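Local coordinates for protein succinate-semialdehyde dehydrogenase (Synechococcus sp., PDB 4ITA) that probably oxidises succinic semialdehyde to succinate with NADP+ as the electron acceptor, as a member of the aldehyde dehydrogenase family, at residues 72-77 / 161-166; 130-135 / 156-161. All coordinates share one frame; numbering follows the deposited sequence.

Interaction 1 (72-77 / 161-166); sequences TTEMGK and VPQCAL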
loop_
_atom_site.group_PDB
_atom_site.type_symbol
_atom_site.label_atom_id
_atom_site.label_comp_id
_atom_site.label_asym_id
_atom_site.label_seq_id
_atom_site.Cartn_x
_atom_site.Cartn_y
_atom_site.Cartn_z
ATOM N N THR A 72 -11.375 30.989 -1.657
ATOM C CA THR A 72 -12.333 31.535 -2.614
ATOM C C THR A 72 -11.653 32.359 -3.702
ATOM O O THR A 72 -11.972 32.222 -4.881
ATOM C CB THR A 72 -13.390 32.375 -1.885
ATOM O OG1 THR A 72 -14.109 31.528 -0.982
ATOM C CG2 THR A 72 -14.363 33.017 -2.869
ATOM N N THR A 73 -10.704 33.201 -3.311
ATOM C CA THR A 73 -9.994 34.028 -4.272
ATOM C C THR A 73 -9.242 33.184 -5.295
ATOM O O THR A 73 -9.261 33.478 -6.490
ATOM C CB THR A 73 -8.999 34.955 -3.561
ATOM O OG1 THR A 73 -9.722 35.841 -2.700
ATOM C CG2 THR A 73 -8.184 35.765 -4.563
ATOM N N GLU A 74 -8.570 32.134 -4.831
ATOM C CA GLU A 74 -7.739 31.340 -5.730
ATOM C C GLU A 74 -8.504 30.333 -6.579
ATOM O O GLU A 74 -8.156 30.121 -7.738
ATOM C CB GLU A 74 -6.622 30.620 -4.968
ATOM C CG GLU A 74 -5.601 31.556 -4.341
ATOM C CD GLU A 74 -4.295 30.862 -4.018
ATOM O OE1 GLU A 74 -4.315 29.886 -3.231
ATOM O OE2 GLU A 74 -3.253 31.299 -4.556
ATOM N N MET A 75 -9.527 29.694 -6.014
ATOM C CA MET A 75 -10.153 28.583 -6.725
ATOM C C MET A 75 -11.680 28.606 -6.802
ATOM O O MET A 75 -12.282 27.680 -7.340
ATOM C CB MET A 75 -9.600 27.235 -6.244
ATOM C CG MET A 75 -9.612 27.021 -4.730
ATOM S SD MET A 75 -11.266 26.809 -3.983
ATOM C CE MET A 75 -11.842 25.336 -4.862
ATOM N N GLY A 76 -12.298 29.659 -6.272
ATOM C CA GLY A 76 -13.686 29.970 -6.597
ATOM C C GLY A 76 -14.806 29.295 -5.824
ATOM O O GLY A 76 -15.979 29.545 -6.106
ATOM N N LYS A 77 -14.486 28.441 -4.856
ATOM C CA LYS A 77 -15.552 27.861 -4.036
ATOM C C LYS A 77 -16.189 28.956 -3.176
ATOM O O LYS A 77 -15.547 29.970 -2.889
ATOM C CB LYS A 77 -15.038 26.704 -3.168
ATOM C CG LYS A 77 -14.289 27.126 -1.915
ATOM C CD LYS A 77 -13.686 25.918 -1.204
ATOM C CE LYS A 77 -14.747 25.132 -0.480
ATOM N NZ LYS A 77 -14.365 23.695 -0.315
ATOM N N VAL A 161 -3.128 27.142 -6.590
ATOM C CA VAL A 161 -3.383 27.537 -5.197
ATOM C C VAL A 161 -2.113 27.807 -4.368
ATOM O O VAL A 161 -1.992 27.331 -3.230
ATOM C CB VAL A 161 -4.351 26.553 -4.466
ATOM C CG1 VAL A 161 -5.730 26.595 -5.100
ATOM C CG2 VAL A 161 -3.809 25.128 -4.471
ATOM N N PRO A 162 -1.174 28.602 -4.915
ATOM C CA PRO A 162 0.062 28.858 -4.164
ATOM C C PRO A 162 -0.174 29.580 -2.835
ATOM O O PRO A 162 0.516 29.278 -1.864
ATOM C CB PRO A 162 0.886 29.727 -5.131
ATOM C CG PRO A 162 -0.124 30.392 -5.989
ATOM C CD PRO A 162 -1.207 29.374 -6.172
ATOM N N GLN A 163 -1.117 30.515 -2.773
ATOM C CA GLN A 163 -1.367 31.189 -1.502
ATOM C C GLN A 163 -1.942 30.249 -0.448
ATOM O O GLN A 163 -1.598 30.353 0.729
ATOM C CB GLN A 163 -2.259 32.418 -1.679
ATOM C CG GLN A 163 -1.632 33.502 -2.539
ATOM C CD GLN A 163 -2.477 34.756 -2.570
ATOM O OE1 GLN A 163 -2.842 35.297 -1.524
ATOM N NE2 GLN A 163 -2.806 35.218 -3.771
ATOM N N CYS A 164 -2.802 29.323 -0.859
ATOM C CA CYS A 164 -3.293 28.311 0.072
ATOM C C CYS A 164 -2.146 27.451 0.578
ATOM O O CYS A 164 -2.030 27.192 1.774
ATOM C CB CYS A 164 -4.354 27.416 -0.580
ATOM S SG CYS A 164 -5.926 28.232 -0.937
ATOM N N ALA A 165 -1.294 27.030 -0.348
ATOM C CA ALA A 165 -0.160 26.186 -0.003
ATOM C C ALA A 165 0.788 26.887 0.984
ATOM O O ALA A 165 1.234 26.289 1.968
ATOM C CB ALA A 165 0.564 25.759 -1.258
ATOM N N LEU A 166 1.080 28.160 0.734
ATOM C CA LEU A 166 1.930 28.924 1.646
ATOM C C LEU A 166 1.245 29.145 2.995
ATOM O O LEU A 166 1.888 29.100 4.041
ATOM C CB LEU A 166 2.329 30.254 1.016
ATOM C CG LEU A 166 3.218 30.114 -0.216
ATOM C CD1 LEU A 166 3.318 31.440 -0.958
ATOM C CD2 LEU A 166 4.597 29.592 0.170
#
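Glu74, in the last turn of helix 64-75, brings its carboxylate up to the backbone N-H groups of Gln163 and Cys164 at the start of helix 162-175, a helix-to-helix contact in the Rossmann-type, cofactor-binding part of the aldehyde dehydrogenase fold. The two oxygens share the work. OE2 accepts the N-H of Gln163 at 2.9 Å, on its syn side and 24° out of the carboxylate plane. OE1 accepts the N-H of Cys164, also at 2.9 Å, but from above that plane, 36° out of it. A buried carboxylate is thus gripped at both oxygens by amides of the first helical turn, and the positive end of the helix dipole is likely to favour its negative charge. An alanine at Glu74 would probably leave these two amides without their acceptor and open a gap beside Pro162. The chain is extended beyond CG (chi2 -160°), which carries CD, and with it the carboxylate, out toward the first turn of helix 162-175. Carbon atoms close around it: OE1 lies 3.2 Å from CA of Val161, the N-cap residue, while Pro162 CD and Gln163 CB close in on OE2. Farther out, Thr7 OG1 hydrogen-bonds both OE2 of Glu74 and NE2 of Gln163, tying the N-terminal strand 6-8 to the carboxylate. Earlier in helix 64-75, Ile70 and Met71 touch the side chain of Cys164. Where helix 64-75 gives way to Gly76, which takes up positive phi, Met75 adds the apolar element: its bent chain leads the methyl away from helix 162-175, yet its CG rests 3.9 Å from Val161 CG1.

Interaction 2 (130-135 / 156-161); sequences MPWNFP and KHASNV. With NDP (NADPH dihydro-nicotinamide-adenine-dinucleotide phosphate), chain C.
In the cofactor-binding crest of the Rossmann-type fold, the loops that follow the parallel strands 115-129 and 152-156 run side by side, joined by His157 and Pro135 and by a backbone bond from Met130 N to Lys156 O. The imidazole is held by a bond at each nitrogen. NE2 donates to Pro135 O at 2.8 Å, almost straight (176°), in the carbonyl plane and on a lone pair; ND1 accepts the N-H of Ala158. CG2 of Val161 sits over the centre of the ring, 3.5 Å above its plane, and Met130 CB makes an off-centre CH-pi contact with it.

The same loops bind NADPH. Ribose O3B donates to Met130 O at 2.8 Å, while the 2'-phosphate takes bonds from Lys156 NZ, Ser159 N and Ser159 OG, as befits an enzyme using the phosphorylated cofactor. Lys156 NZ also bonds His157 O, and Arg141, Ser209 and Glu361 are among the other ligand partners. At the indole of Trp132, Ala158 CB lies at the edge, and pyrophosphate O2N comes within 3.0 Å of NE1, obliquely to the ring. Against one face stands the amide of Asn160, its plane turned 88° to the ring, with ND2 3.3 Å from CG.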
loop_
_atom_site.group_PDB
_atom_site.type_symbol
_atom_site.label_atom_id
_atom_site.label_comp_id
_atom_site.label_asym_id
_atom_site.label_seq_id
_atom_site.Cartn_x
_atom_site.Cartn_y
_atom_site.Cartn_z
ATOM N N MET A 130 -1.194 17.335 -4.002
ATOM C CA MET A 130 -2.578 17.667 -3.655
ATOM C C MET A 130 -3.269 18.516 -4.722
ATOM O O MET A 130 -2.611 19.210 -5.489
ATOM C CB MET A 130 -2.620 18.379 -2.299
ATOM C CG MET A 130 -2.244 17.465 -1.127
ATOM S SD MET A 130 -3.461 16.165 -0.714
ATOM C CE MET A 130 -2.396 14.734 -0.518
ATOM N N PRO A 131 -4.610 18.461 -4.775
ATOM C CA PRO A 131 -5.374 19.187 -5.793
ATOM C C PRO A 131 -5.991 20.495 -5.287
ATOM O O PRO A 131 -6.070 20.734 -4.079
ATOM C CB PRO A 131 -6.485 18.198 -6.132
ATOM C CG PRO A 131 -6.805 17.612 -4.807
ATOM C CD PRO A 131 -5.464 17.483 -4.071
ATOM N N TRP A 132 -6.454 21.330 -6.216
ATOM C CA TRP A 132 -7.001 22.623 -5.840
ATOM C C TRP A 132 -8.415 22.563 -5.259
ATOM O O TRP A 132 -8.881 23.559 -4.730
ATOM C CB TRP A 132 -6.955 23.615 -7.017
ATOM C CG TRP A 132 -7.524 23.064 -8.298
ATOM C CD1 TRP A 132 -6.814 22.651 -9.389
ATOM C CD2 TRP A 132 -8.911 22.856 -8.622
ATOM N NE1 TRP A 132 -7.664 22.207 -10.367
ATOM C CE2 TRP A 132 -8.953 22.314 -9.921
ATOM C CE3 TRP A 132 -10.112 23.085 -7.947
ATOM C CZ2 TRP A 132 -10.156 21.986 -10.555
ATOM C CZ3 TRP A 132 -11.311 22.743 -8.577
ATOM C CH2 TRP A 132 -11.318 22.203 -9.867
ATOM N N ASN A 133 -9.112 21.430 -5.356
ATOM C CA ASN A 133 -10.548 21.470 -5.045
ATOM C C ASN A 133 -10.904 21.624 -3.570
ATOM O O ASN A 133 -11.904 22.259 -3.238
ATOM C CB ASN A 133 -11.337 20.344 -5.732
ATOM C CG ASN A 133 -11.065 18.982 -5.150
ATOM O OD1 ASN A 133 -9.973 18.698 -4.652
ATOM N ND2 ASN A 133 -12.069 18.114 -5.214
ATOM N N PHE A 134 -10.081 21.062 -2.689
ATOM C CA PHE A 134 -10.225 21.290 -1.252
ATOM C C PHE A 134 -8.832 21.624 -0.762
ATOM O O PHE A 134 -8.145 20.781 -0.181
ATOM C CB PHE A 134 -10.795 20.063 -0.531
ATOM C CG PHE A 134 -12.223 19.755 -0.898
ATOM C CD1 PHE A 134 -12.517 18.820 -1.878
ATOM C CD2 PHE A 134 -13.268 20.405 -0.263
ATOM C CE1 PHE A 134 -13.839 18.535 -2.219
ATOM C CE2 PHE A 134 -14.595 20.125 -0.599
ATOM C CZ PHE A 134 -14.873 19.190 -1.579
ATOM N N PRO A 135 -8.395 22.861 -1.024
ATOM C CA PRO A 135 -6.973 23.198 -0.910
ATOM C C PRO A 135 -6.442 23.239 0.519
ATOM O O PRO A 135 -5.224 23.190 0.695
ATOM C CB PRO A 135 -6.886 24.575 -1.580
ATOM C CG PRO A 135 -8.250 25.173 -1.368
ATOM C CD PRO A 135 -9.215 24.015 -1.441
ATOM N N LYS A 156 3.616 19.262 -2.553
ATOM C CA LYS A 156 3.477 19.869 -3.868
ATOM C C LYS A 156 1.987 20.066 -4.089
ATOM O O LYS A 156 1.242 19.116 -4.355
ATOM C CB LYS A 156 4.100 18.997 -4.966
ATOM C CG LYS A 156 4.013 19.603 -6.370
ATOM C CD LYS A 156 2.840 19.057 -7.201
ATOM C CE LYS A 156 2.790 19.680 -8.604
ATOM N NZ LYS A 156 2.360 21.115 -8.592
ATOM N N HIS A 157 1.541 21.304 -3.919
ATOM C CA HIS A 157 0.140 21.638 -4.104
ATOM C C HIS A 157 -0.101 21.976 -5.572
ATOM O O HIS A 157 0.836 22.106 -6.365
ATOM C CB HIS A 157 -0.258 22.811 -3.195
ATOM C CG HIS A 157 -1.639 22.697 -2.627
ATOM N ND1 HIS A 157 -2.667 22.064 -3.293
ATOM C CD2 HIS A 157 -2.157 23.131 -1.453
ATOM C CE1 HIS A 157 -3.761 22.111 -2.552
ATOM N NE2 HIS A 157 -3.480 22.756 -1.432
ATOM N N ALA A 158 -1.368 22.123 -5.928
ATOM C CA ALA A 158 -1.734 22.497 -7.284
ATOM C C ALA A 158 -1.162 23.877 -7.604
ATOM O O ALA A 158 -1.059 24.739 -6.725
ATOM C CB ALA A 158 -3.241 22.501 -7.415
ATOM N N SER A 159 -0.813 24.094 -8.868
ATOM C CA SER A 159 -0.128 25.320 -9.266
ATOM C C SER A 159 -0.989 26.573 -9.197
ATOM O O SER A 159 -0.463 27.690 -9.238
ATOM C CB SER A 159 0.458 25.165 -10.670
ATOM O OG SER A 159 1.596 24.330 -10.651
ATOM N N ASN A 160 -2.301 26.389 -9.095
ATOM C CA ASN A 160 -3.232 27.507 -9.008
ATOM C C ASN A 160 -3.654 27.856 -7.582
ATOM O O ASN A 160 -4.438 28.775 -7.377
ATOM C CB ASN A 160 -4.471 27.235 -9.861
ATOM C CG ASN A 160 -5.219 25.993 -9.420
ATOM O OD1 ASN A 160 -4.611 24.997 -9.030
ATOM N ND2 ASN A 160 -6.548 26.042 -9.480
ATOM N N VAL A 161 -3.128 27.142 -6.590
ATOM C CA VAL A 161 -3.383 27.537 -5.197
ATOM C C VAL A 161 -2.113 27.807 -4.368
ATOM O O VAL A 161 -1.992 27.331 -3.230
ATOM C CB VAL A 161 -4.351 26.553 -4.466
ATOM C CG1 VAL A 161 -5.730 26.595 -5.100
ATOM C CG2 VAL A 161 -3.809 25.128 -4.471
HETATM P PA NDP C . -4.741 16.932 -11.403
HETATM O O1A NDP C . -4.432 15.467 -11.295
HETATM O O2A NDP C . -4.585 17.634 -12.724
HETATM O O5B NDP C . -3.836 17.718 -10.343
HETATM C C5B NDP C . -3.725 17.299 -8.977
HETATM C C4B NDP C . -2.304 17.510 -8.461
HETATM O O4B NDP C . -1.418 16.650 -9.184
HETATM C C3B NDP C . -1.774 18.920 -8.694
HETATM O O3B NDP C . -0.850 19.242 -7.646
HETATM C C2B NDP C . -1.020 18.783 -10.003
HETATM O O2B NDP C . 0.002 19.755 -10.177
HETATM C C1B NDP C . -0.388 17.435 -9.790
HETATM N N9A NDP C . -0.005 16.720 -11.017
HETATM C C8A NDP C . -0.652 16.674 -12.198
HETATM N N7A NDP C . 0.012 15.870 -13.062
HETATM C C5A NDP C . 1.082 15.381 -12.417
HETATM C C6A NDP C . 2.204 14.480 -12.726
HETATM N N6A NDP C . 2.300 13.918 -13.947
HETATM N N1A NDP C . 3.104 14.249 -11.751
HETATM C C2A NDP C . 3.013 14.798 -10.532
HETATM N N3A NDP C . 2.025 15.632 -10.179
HETATM C C4A NDP C . 1.061 15.942 -11.069
HETATM O O3 NDP C . -6.248 17.047 -10.804
HETATM P PN NDP C . -7.513 18.011 -11.136
HETATM O O1N NDP C . -7.672 18.234 -12.623
HETATM O O2N NDP C . -7.442 19.178 -10.190
HETATM O O5D NDP C . -8.731 17.067 -10.667
HETATM C C5D NDP C . -8.888 16.720 -9.298
HETATM C C4D NDP C . -9.091 15.221 -9.171
HETATM O O4D NDP C . -8.848 14.811 -7.818
HETATM C C3D NDP C . -10.507 14.785 -9.491
HETATM O O3D NDP C . -10.489 13.587 -10.276
HETATM C C2D NDP C . -11.079 14.569 -8.103
HETATM O O2D NDP C . -12.205 13.693 -8.154
HETATM C C1D NDP C . -9.901 13.950 -7.377
HETATM N N1N NDP C . -10.103 14.037 -5.924
HETATM C C2N NDP C . -9.890 12.963 -5.145
HETATM C C3N NDP C . -10.502 12.878 -3.896
HETATM C C7N NDP C . -10.263 11.710 -2.985
HETATM O O7N NDP C . -10.029 11.935 -1.799
HETATM N N7N NDP C . -10.315 10.472 -3.468
HETATM C C4N NDP C . -11.442 13.958 -3.417
HETATM C C5N NDP C . -11.162 15.201 -4.124
HETATM C C6N NDP C . -10.504 15.190 -5.350
HETATM P P2B NDP C . -0.208 21.037 -11.123
HETATM O O1X NDP C . 1.116 21.734 -11.003
HETATM O O2X NDP C . -0.474 20.512 -12.514
HETATM O O3X NDP C . -1.340 21.849 -10.571
#

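In the fold
Interaction 2 is nested along the chain inside the loop that interaction 1 closes, and their centres lie 8 Å apart. Val161 belongs to both: its CG1 touches Met75 of interaction 1 and also lies 3.7 Å from Trp132 CB in interaction 2. The contacts also meet directly, for Met75 CE packs 3.5 Å from Trp132 O, and Ala165 CB lies 3.6 Å from His157 CB. NADPH is bound by residues of interaction 2, whereas interaction 1 forms a second layer, the Val161 side chain being about 7 Å from the cofactor. Helix 64-75 therefore backs both cofactor-binding loops, with Lys77, beyond it, touching Phe134 through NZ.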